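Local structure of transferrin (Manduca sexta, 6WB6) at residues E41-V46 with G275-N280; E59-A64 with F72-E77; M410-A415 with T587-K592. The protein carries ferric iron in insects, binding a single Fe(3+) ion per molecule together with an anion, here carbonate. All coordinates share one frame; numbering follows the deposited sequence.

Contact 1 of 3, residues E41-V46 with G275-N280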
loop_
_atom_site.group_PDB
_atom_site.type_symbol
_atom_site.label_atom_id
_atom_site.label_comp_id
_atom_site.label_asym_id
_atom_site.label_seq_id
_atom_site.Cartn_x
_atom_site.Cartn_y
_atom_site.Cartn_z
ATOM N N GLU A 41 12.358 11.601 1.903
ATOM C CA GLU A 41 13.760 12.001 1.989
ATOM C C GLU A 41 13.980 13.435 1.505
ATOM O O GLU A 41 14.803 14.162 2.077
ATOM C CB GLU A 41 14.656 11.061 1.185
ATOM C CG GLU A 41 16.127 11.461 1.347
ATOM C CD GLU A 41 17.116 10.399 0.918
ATOM O OE1 GLU A 41 17.895 9.961 1.795
ATOM O OE2 GLU A 41 17.108 10.016 -0.277
ATOM N N CYS A 42 13.276 13.849 0.435
ATOM C CA CYS A 42 13.479 15.193 -0.113
ATOM C C CYS A 42 13.308 16.251 0.958
ATOM O O CYS A 42 14.076 17.218 1.013
ATOM C CB CYS A 42 12.503 15.477 -1.270
ATOM S SG CYS A 42 13.042 14.861 -2.855
ATOM N N LEU A 43 12.298 16.091 1.821
ATOM C CA LEU A 43 12.070 17.086 2.865
ATOM C C LEU A 43 13.288 17.194 3.778
ATOM O O LEU A 43 13.647 18.296 4.212
ATOM C CB LEU A 43 10.806 16.749 3.668
ATOM C CG LEU A 43 9.518 16.729 2.824
ATOM C CD1 LEU A 43 8.364 16.103 3.599
ATOM C CD2 LEU A 43 9.134 18.123 2.284
ATOM N N SER A 44 13.933 16.058 4.080
ATOM C CA SER A 44 15.150 16.080 4.885
ATOM C C SER A 44 16.247 16.867 4.174
ATOM O O SER A 44 16.902 17.722 4.781
ATOM C CB SER A 44 15.622 14.653 5.175
ATOM O OG SER A 44 14.861 14.060 6.210
ATOM N N PHE A 45 16.430 16.606 2.875
ATOM C CA PHE A 45 17.420 17.339 2.097
ATOM C C PHE A 45 17.089 18.813 2.018
ATOM O O PHE A 45 17.999 19.640 1.896
ATOM C CB PHE A 45 17.521 16.787 0.679
ATOM C CG PHE A 45 18.154 15.442 0.582
ATOM C CD1 PHE A 45 18.713 14.820 1.699
ATOM C CD2 PHE A 45 18.218 14.801 -0.642
ATOM C CE1 PHE A 45 19.308 13.585 1.584
ATOM C CE2 PHE A 45 18.800 13.567 -0.763
ATOM C CZ PHE A 45 19.353 12.951 0.364
ATOM N N VAL A 46 15.804 19.170 2.048
ATOM C CA VAL A 46 15.454 20.583 2.018
ATOM C C VAL A 46 15.824 21.226 3.336
ATOM O O VAL A 46 16.426 22.300 3.375
ATOM C CB VAL A 46 13.962 20.796 1.706
ATOM C CG1 VAL A 46 13.599 22.297 1.864
ATOM C CG2 VAL A 46 13.636 20.310 0.312
ATOM N N GLY A 275 1.400 22.300 -3.195
ATOM C CA GLY A 275 2.297 23.342 -3.661
ATOM C C GLY A 275 3.760 22.995 -3.482
ATOM O O GLY A 275 4.146 21.831 -3.594
ATOM N N LEU A 276 4.583 24.003 -3.221
ATOM C CA LEU A 276 6.021 23.827 -3.060
ATOM C C LEU A 276 6.413 24.258 -1.660
ATOM O O LEU A 276 5.911 25.263 -1.146
ATOM C CB LEU A 276 6.827 24.648 -4.068
ATOM C CG LEU A 276 6.475 24.502 -5.543
ATOM C CD1 LEU A 276 7.130 25.645 -6.338
ATOM C CD2 LEU A 276 6.924 23.122 -6.013
ATOM N N ILE A 277 7.310 23.495 -1.062
ATOM C CA ILE A 277 7.860 23.785 0.250
ATOM C C ILE A 277 9.363 23.991 0.075
ATOM O O ILE A 277 9.993 23.337 -0.760
ATOM C CB ILE A 277 7.525 22.633 1.228
ATOM C CG1 ILE A 277 7.495 23.115 2.691
ATOM C CG2 ILE A 277 8.484 21.482 1.019
ATOM C CD1 ILE A 277 7.221 21.993 3.725
ATOM N N GLY A 278 9.931 24.922 0.831
ATOM C CA GLY A 278 11.369 25.108 0.824
ATOM C C GLY A 278 11.867 25.560 2.180
ATOM O O GLY A 278 11.089 25.903 3.074
ATOM N N HIS A 279 13.190 25.543 2.336
ATOM C CA HIS A 279 13.743 26.026 3.581
ATOM C C HIS A 279 13.641 27.540 3.645
ATOM O O HIS A 279 13.430 28.226 2.644
ATOM C CB HIS A 279 15.184 25.580 3.759
ATOM C CG HIS A 279 16.090 25.979 2.641
ATOM N ND1 HIS A 279 16.538 27.266 2.468
ATOM C CD2 HIS A 279 16.639 25.249 1.646
ATOM C CE1 HIS A 279 17.319 27.316 1.402
ATOM N NE2 HIS A 279 17.397 26.105 0.885
ATOM N N ASN A 280 13.776 28.057 4.858
ATOM C CA ASN A 280 13.497 29.463 5.104
ATOM C C ASN A 280 14.451 30.367 4.331
ATOM O O ASN A 280 14.088 31.499 3.990
ATOM C CB ASN A 280 13.570 29.732 6.607
ATOM C CG ASN A 280 13.121 31.108 6.974
ATOM O OD1 ASN A 280 11.964 31.473 6.759
ATOM N ND2 ASN A 280 14.026 31.889 7.560
#

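Contact 2 of 3, residues E59-A64 with F72-E77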
loop_
_atom_site.group_PDB
_atom_site.type_symbol
_atom_site.label_atom_id
_atom_site.label_comp_id
_atom_site.label_asym_id
_atom_site.label_seq_id
_atom_site.Cartn_x
_atom_site.Cartn_y
_atom_site.Cartn_z
ATOM N N GLU A 59 -0.357 16.494 3.210
ATOM C CA GLU A 59 0.188 15.415 4.016
ATOM C C GLU A 59 1.719 15.505 4.126
ATOM O O GLU A 59 2.291 15.169 5.168
ATOM C CB GLU A 59 -0.247 14.068 3.418
ATOM C CG GLU A 59 -1.760 13.750 3.521
ATOM C CD GLU A 59 -2.578 14.248 2.299
ATOM O OE1 GLU A 59 -2.124 15.182 1.630
ATOM O OE2 GLU A 59 -3.658 13.696 1.997
ATOM N N ASP A 60 2.402 15.937 3.055
ATOM C CA ASP A 60 3.861 16.048 3.091
ATOM C C ASP A 60 4.311 17.244 3.936
ATOM O O ASP A 60 5.315 17.166 4.657
ATOM C CB ASP A 60 4.413 16.149 1.659
ATOM C CG ASP A 60 4.032 14.958 0.782
ATOM O OD1 ASP A 60 4.144 13.787 1.220
ATOM O OD2 ASP A 60 3.595 15.199 -0.359
ATOM N N MET A 61 3.591 18.360 3.845
ATOM C CA MET A 61 3.855 19.508 4.708
ATOM C C MET A 61 3.808 19.093 6.163
ATOM O O MET A 61 4.670 19.476 6.967
ATOM C CB MET A 61 2.830 20.619 4.438
ATOM C CG MET A 61 2.814 21.082 2.974
ATOM S SD MET A 61 1.411 22.151 2.540
ATOM C CE MET A 61 1.528 22.181 0.742
ATOM N N TYR A 62 2.817 18.277 6.509
ATOM C CA TYR A 62 2.734 17.774 7.860
ATOM C C TYR A 62 3.975 16.970 8.216
ATOM O O TYR A 62 4.565 17.178 9.278
ATOM C CB TYR A 62 1.462 16.941 8.036
ATOM C CG TYR A 62 1.309 16.510 9.463
ATOM C CD1 TYR A 62 0.694 17.342 10.385
ATOM C CD2 TYR A 62 1.843 15.308 9.911
ATOM C CE1 TYR A 62 0.568 16.980 11.686
ATOM C CE2 TYR A 62 1.729 14.937 11.238
ATOM C CZ TYR A 62 1.084 15.782 12.116
ATOM O OH TYR A 62 0.953 15.451 13.435
ATOM N N VAL A 63 4.387 16.030 7.352
ATOM C CA VAL A 63 5.644 15.321 7.608
ATOM C C VAL A 63 6.760 16.323 7.802
ATOM O O VAL A 63 7.640 16.153 8.654
ATOM C CB VAL A 63 5.983 14.347 6.467
ATOM C CG1 VAL A 63 7.409 13.769 6.655
ATOM C CG2 VAL A 63 4.953 13.215 6.412
ATOM N N ALA A 64 6.722 17.395 7.023
ATOM C CA ALA A 64 7.823 18.341 7.018
ATOM C C ALA A 64 7.821 19.160 8.299
ATOM O O ALA A 64 8.879 19.441 8.868
ATOM C CB ALA A 64 7.712 19.222 5.781
ATOM N N PHE A 72 10.895 25.082 7.428
ATOM C CA PHE A 72 10.229 25.048 6.133
ATOM C C PHE A 72 9.331 26.255 5.948
ATOM O O PHE A 72 8.898 26.898 6.907
ATOM C CB PHE A 72 9.373 23.796 5.986
ATOM C CG PHE A 72 10.154 22.541 5.905
ATOM C CD1 PHE A 72 10.864 22.238 4.768
ATOM C CD2 PHE A 72 10.148 21.644 6.938
ATOM C CE1 PHE A 72 11.568 21.077 4.665
ATOM C CE2 PHE A 72 10.869 20.481 6.850
ATOM C CZ PHE A 72 11.582 20.196 5.700
ATOM N N VAL A 73 9.023 26.541 4.687
ATOM C CA VAL A 73 8.058 27.576 4.344
ATOM C C VAL A 73 7.311 27.110 3.110
ATOM O O VAL A 73 7.931 26.739 2.110
ATOM C CB VAL A 73 8.734 28.937 4.082
ATOM C CG1 VAL A 73 9.746 28.827 2.932
ATOM C CG2 VAL A 73 7.693 29.985 3.761
ATOM N N VAL A 74 5.988 27.075 3.190
ATOM C CA VAL A 74 5.171 26.869 2.000
ATOM C C VAL A 74 5.078 28.205 1.281
ATOM O O VAL A 74 4.367 29.101 1.726
ATOM C CB VAL A 74 3.784 26.323 2.345
ATOM C CG1 VAL A 74 2.916 26.274 1.085
ATOM C CG2 VAL A 74 3.930 24.924 2.976
ATOM N N PHE A 75 5.798 28.337 0.159
ATOM C CA PHE A 75 5.869 29.597 -0.569
ATOM C C PHE A 75 5.121 29.557 -1.890
ATOM O O PHE A 75 5.138 30.547 -2.622
ATOM C CB PHE A 75 7.339 29.990 -0.818
ATOM C CG PHE A 75 8.069 29.044 -1.725
ATOM C CD1 PHE A 75 8.063 29.231 -3.091
ATOM C CD2 PHE A 75 8.757 27.956 -1.203
ATOM C CE1 PHE A 75 8.726 28.371 -3.919
ATOM C CE2 PHE A 75 9.418 27.078 -2.038
ATOM C CZ PHE A 75 9.403 27.295 -3.399
ATOM N N GLN A 76 4.485 28.441 -2.227
ATOM C CA GLN A 76 3.801 28.314 -3.506
ATOM C C GLN A 76 2.611 27.377 -3.386
ATOM O O GLN A 76 2.744 26.270 -2.847
ATOM C CB GLN A 76 4.758 27.790 -4.580
ATOM C CG GLN A 76 4.296 28.075 -5.984
ATOM C CD GLN A 76 4.882 29.351 -6.482
ATOM O OE1 GLN A 76 5.695 29.353 -7.406
ATOM N NE2 GLN A 76 4.505 30.455 -5.850
ATOM N N GLU A 77 1.465 27.812 -3.906
ATOM C CA GLU A 77 0.265 26.984 -3.976
ATOM C C GLU A 77 -0.036 26.633 -5.425
ATOM O O GLU A 77 0.022 27.494 -6.312
ATOM C CB GLU A 77 -0.950 27.694 -3.369
ATOM C CG GLU A 77 -0.945 27.761 -1.867
ATOM C CD GLU A 77 -2.077 28.603 -1.331
ATOM O OE1 GLU A 77 -1.865 29.306 -0.335
ATOM O OE2 GLU A 77 -3.175 28.581 -1.922
#

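Contact 3 of 3, residues M410-A415 with T587-K592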
loop_
_atom_site.group_PDB
_atom_site.type_symbol
_atom_site.label_atom_id
_atom_site.label_comp_id
_atom_site.label_asym_id
_atom_site.label_seq_id
_atom_site.Cartn_x
_atom_site.Cartn_y
_atom_site.Cartn_z
ATOM N N MET A 410 12.291 -20.848 4.755
ATOM C CA MET A 410 11.716 -21.957 5.497
ATOM C C MET A 410 11.780 -21.775 7.010
ATOM O O MET A 410 11.589 -22.749 7.744
ATOM C CB MET A 410 12.416 -23.261 5.103
ATOM C CG MET A 410 12.435 -23.544 3.586
ATOM S SD MET A 410 13.633 -22.590 2.606
ATOM C CE MET A 410 15.209 -23.080 3.340
ATOM N N ARG A 411 12.021 -20.563 7.496
ATOM C CA ARG A 411 12.073 -20.325 8.931
ATOM C C ARG A 411 10.721 -19.950 9.523
ATOM O O ARG A 411 10.628 -19.779 10.744
ATOM C CB ARG A 411 13.099 -19.240 9.244
ATOM C CG ARG A 411 14.517 -19.684 8.943
ATOM C CD ARG A 411 15.580 -18.699 9.413
ATOM N NE ARG A 411 15.564 -17.433 8.683
ATOM C CZ ARG A 411 15.893 -17.289 7.399
ATOM N NH1 ARG A 411 16.246 -18.329 6.660
ATOM N NH2 ARG A 411 15.862 -16.091 6.851
ATOM N N VAL A 412 9.671 -19.849 8.698
ATOM C CA VAL A 412 8.344 -19.490 9.205
ATOM C C VAL A 412 7.755 -20.621 10.048
ATOM O O VAL A 412 7.129 -20.381 11.085
ATOM C CB VAL A 412 7.397 -19.123 8.043
ATOM C CG1 VAL A 412 6.018 -18.724 8.576
ATOM C CG2 VAL A 412 7.978 -18.009 7.197
ATOM N N ALA A 413 7.897 -21.863 9.602
ATOM C CA ALA A 413 7.375 -22.960 10.398
ATOM C C ALA A 413 8.203 -23.145 11.664
ATOM O O ALA A 413 7.653 -23.334 12.753
ATOM C CB ALA A 413 7.345 -24.243 9.577
ATOM N N ALA A 414 9.526 -23.085 11.537
ATOM C CA ALA A 414 10.394 -23.094 12.713
ATOM C C ALA A 414 9.992 -22.020 13.709
ATOM O O ALA A 414 9.875 -22.279 14.908
ATOM C CB ALA A 414 11.846 -22.884 12.291
ATOM N N ALA A 415 9.789 -20.793 13.227
ATOM C CA ALA A 415 9.453 -19.699 14.130
ATOM C C ALA A 415 8.123 -19.928 14.826
ATOM O O ALA A 415 7.923 -19.448 15.947
ATOM C CB ALA A 415 9.426 -18.386 13.361
ATOM N N THR A 587 7.900 -13.327 5.231
ATOM C CA THR A 587 6.633 -13.399 5.952
ATOM C C THR A 587 6.745 -12.664 7.275
ATOM O O THR A 587 7.745 -12.816 7.987
ATOM C CB THR A 587 6.263 -14.824 6.264
ATOM O OG1 THR A 587 6.096 -15.556 5.052
ATOM C CG2 THR A 587 5.005 -14.853 7.050
ATOM N N TRP A 588 5.710 -11.905 7.622
ATOM C CA TRP A 588 5.632 -11.245 8.915
ATOM C C TRP A 588 4.756 -12.069 9.839
ATOM O O TRP A 588 3.661 -12.506 9.451
ATOM C CB TRP A 588 5.119 -9.806 8.779
ATOM C CG TRP A 588 6.167 -8.953 8.131
ATOM C CD1 TRP A 588 6.996 -8.074 8.743
ATOM C CD2 TRP A 588 6.501 -8.910 6.720
ATOM N NE1 TRP A 588 7.831 -7.483 7.818
ATOM C CE2 TRP A 588 7.556 -7.991 6.572
ATOM C CE3 TRP A 588 6.009 -9.558 5.577
ATOM C CZ2 TRP A 588 8.139 -7.709 5.332
ATOM C CZ3 TRP A 588 6.586 -9.262 4.334
ATOM C CH2 TRP A 588 7.643 -8.362 4.230
ATOM N N VAL A 589 5.261 -12.328 11.040
ATOM C CA VAL A 589 4.583 -13.221 11.966
ATOM C C VAL A 589 4.245 -12.438 13.217
ATOM O O VAL A 589 4.899 -11.445 13.557
ATOM C CB VAL A 589 5.414 -14.471 12.309
ATOM C CG1 VAL A 589 5.750 -15.229 11.067
ATOM C CG2 VAL A 589 6.660 -14.096 13.070
ATOM N N ALA A 590 3.201 -12.900 13.901
ATOM C CA ALA A 590 2.689 -12.245 15.089
ATOM C C ALA A 590 2.336 -13.281 16.144
ATOM O O ALA A 590 2.166 -14.467 15.857
ATOM C CB ALA A 590 1.453 -11.394 14.777
ATOM N N ALA A 591 2.218 -12.810 17.380
ATOM C CA ALA A 591 1.851 -13.700 18.457
ATOM C C ALA A 591 0.345 -13.927 18.444
ATOM O O ALA A 591 -0.403 -13.351 17.643
ATOM C CB ALA A 591 2.308 -13.142 19.798
ATOM N N LYS A 592 -0.098 -14.764 19.377
ATOM C CA LYS A 592 -1.472 -15.243 19.448
ATOM C C LYS A 592 -2.410 -14.321 20.217
ATOM O O LYS A 592 -3.591 -14.238 19.878
ATOM C CB LYS A 592 -1.503 -16.621 20.127
#

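Contact 1 of 3, residues E41-V46 with G275-N280
Val-46 and Leu-43, one turn apart on helix 39-47, press against strand 275-279 over a buried patch of 198 Å². The tightest point lies at the C-terminal turn, where Val-46 CG1 stands 3.3 Å from His-279 N and 3.7 Å from Gly-278 C: a methyl laid directly on the peptide link. That methyl is anti to the Val-46 backbone N (chi1 173°), a torsion that carries it to the strand. The carbonyl oxygen of Val-46 lies 3.4 Å from His-279 CD2, oblique to the imidazole ring, whose NE2 is hydrogen-bonded to Asp-52. Two residues before His-279, Ile-277 CG2 meets Leu-43 CD2 at 3.6 Å, the two side chains crossing at about a right angle; Val-54, Val-56 and Phe-72 add to this apolar layer. The solvent side is looser. Ser-44 and Phe-45 make no contact with the strand and are partly exposed, Asn-280 is exposed, and Cys-42, buried, is disulfide-bonded to Cys-8. Over the contact the two axes come within 8.4 Å at an angle of 37°. A helix laid on a sheet through valine, leucine and isoleucine is typical of the alpha/beta subdomains of transferrins, which share the periplasmic-binding-protein fold.

Contact 2 of 3, residues E59-A64 with F72-E77
Phe-72 and Ala-64 make the aromatic part of this contact between helix 58-65 and strand 72-79. Ala-64 CB sits over one face of the Phe-72 ring, 3.8 Å from the centroid and 23° off the normal, a CH-pi contact displaced toward the CD2-CE2 side. The same side of the ring meets the backbone of the helix: Ala-64 O is 3.0 Å from Phe-72 CE2, a close approach of a carbonyl oxygen to an aromatic CH. Ring and methyl meet because Phe-72 CG is anti to its own carbonyl carbon (chi1 -68°), which swings the ring toward the helix. Replacing Phe-72 by alanine would probably open a gap beneath the Ala-64 methyl and take away its aromatic platform. The second kind of interaction is apolar, thioether against methyl. Met-61 reaches out with an extended chain and brings SD to 3.8 Å from Val-74 CG2, the two side chains crossing at about a right angle; Pro-329 and Tyr-332 also touch the methionine. Its side chain is about 6 Å from that of Asp-57, an iron-site residue by prediction only, while Tyr-90 and Tyr-204 hold the iron seen here. Asp-60 takes no part across the contact and forms salt bridges to Arg-39 and Arg-376. With sulfur, methyl and ring surfaces facing each other and 189 Å² buried, helix and strand are probably held here by shape and dispersion.

Contact 3 of 3, residues M410-A415 with T587-K592
This is a small apolar helix-on-sheet contact in the second transferrin-like half of the chain, where helix 411-419 rests on strand 587-590 and buries 133 Å². Val-412 carries it with both its methyls. CG2 meets the start of the strand, 3.7 Å from Thr-587 CB and 3.8 Å from Thr-587 OG1, and the two side chains cross at about a right angle. The other methyl, anti to the backbone N at chi1 -179°, faces further along the strand: Val-412 CG1 lies a loose 4.3 Å from Val-589 CG1. Thr-587 and Val-589 point to the helix and Trp-588 between them points away, stacking its indole on Phe-425 across the other face of the sheet, as expected from the alternation of a beta-strand. Val-407 of the adjoining strand touches both Val-412 and Val-589, widening the aliphatic patch. The hydroxyl of Thr-587 is hydrogen-bonded to Ser-585 O, which gives this buried polar atom a partner within its own neighbourhood. The surface the strand offers Val-412 is therefore mainly carbon, and the contact probably depends on burying beta-branched side chains, without a hydrogen bond between the two segments.

How the contacts relate
All three contacts are buried helix-on-sheet packing. Contacts 1 and 2 form one continuous core: their strands are neighbours in an antiparallel sheet, a probable hydrogen bond joins Gly-278 O to Val-73 N at 2.7 Å, and Leu-43 O packs on Phe-72 CZ. Along the chain contact 2 is nested within contact 1. Contact 3 is some 40 Å away between centres, in the second half, on a four-stranded sheet of the same order; the two sheets are probably counterparts, contact 3 pairing the equivalents of contact 2's helix and contact 1's strand. Chemistry varies modestly: methyl on peptide in contact 1, aromatic and sulfur in contact 2, beta-branched side chains, two valines and a threonine, in contact 3.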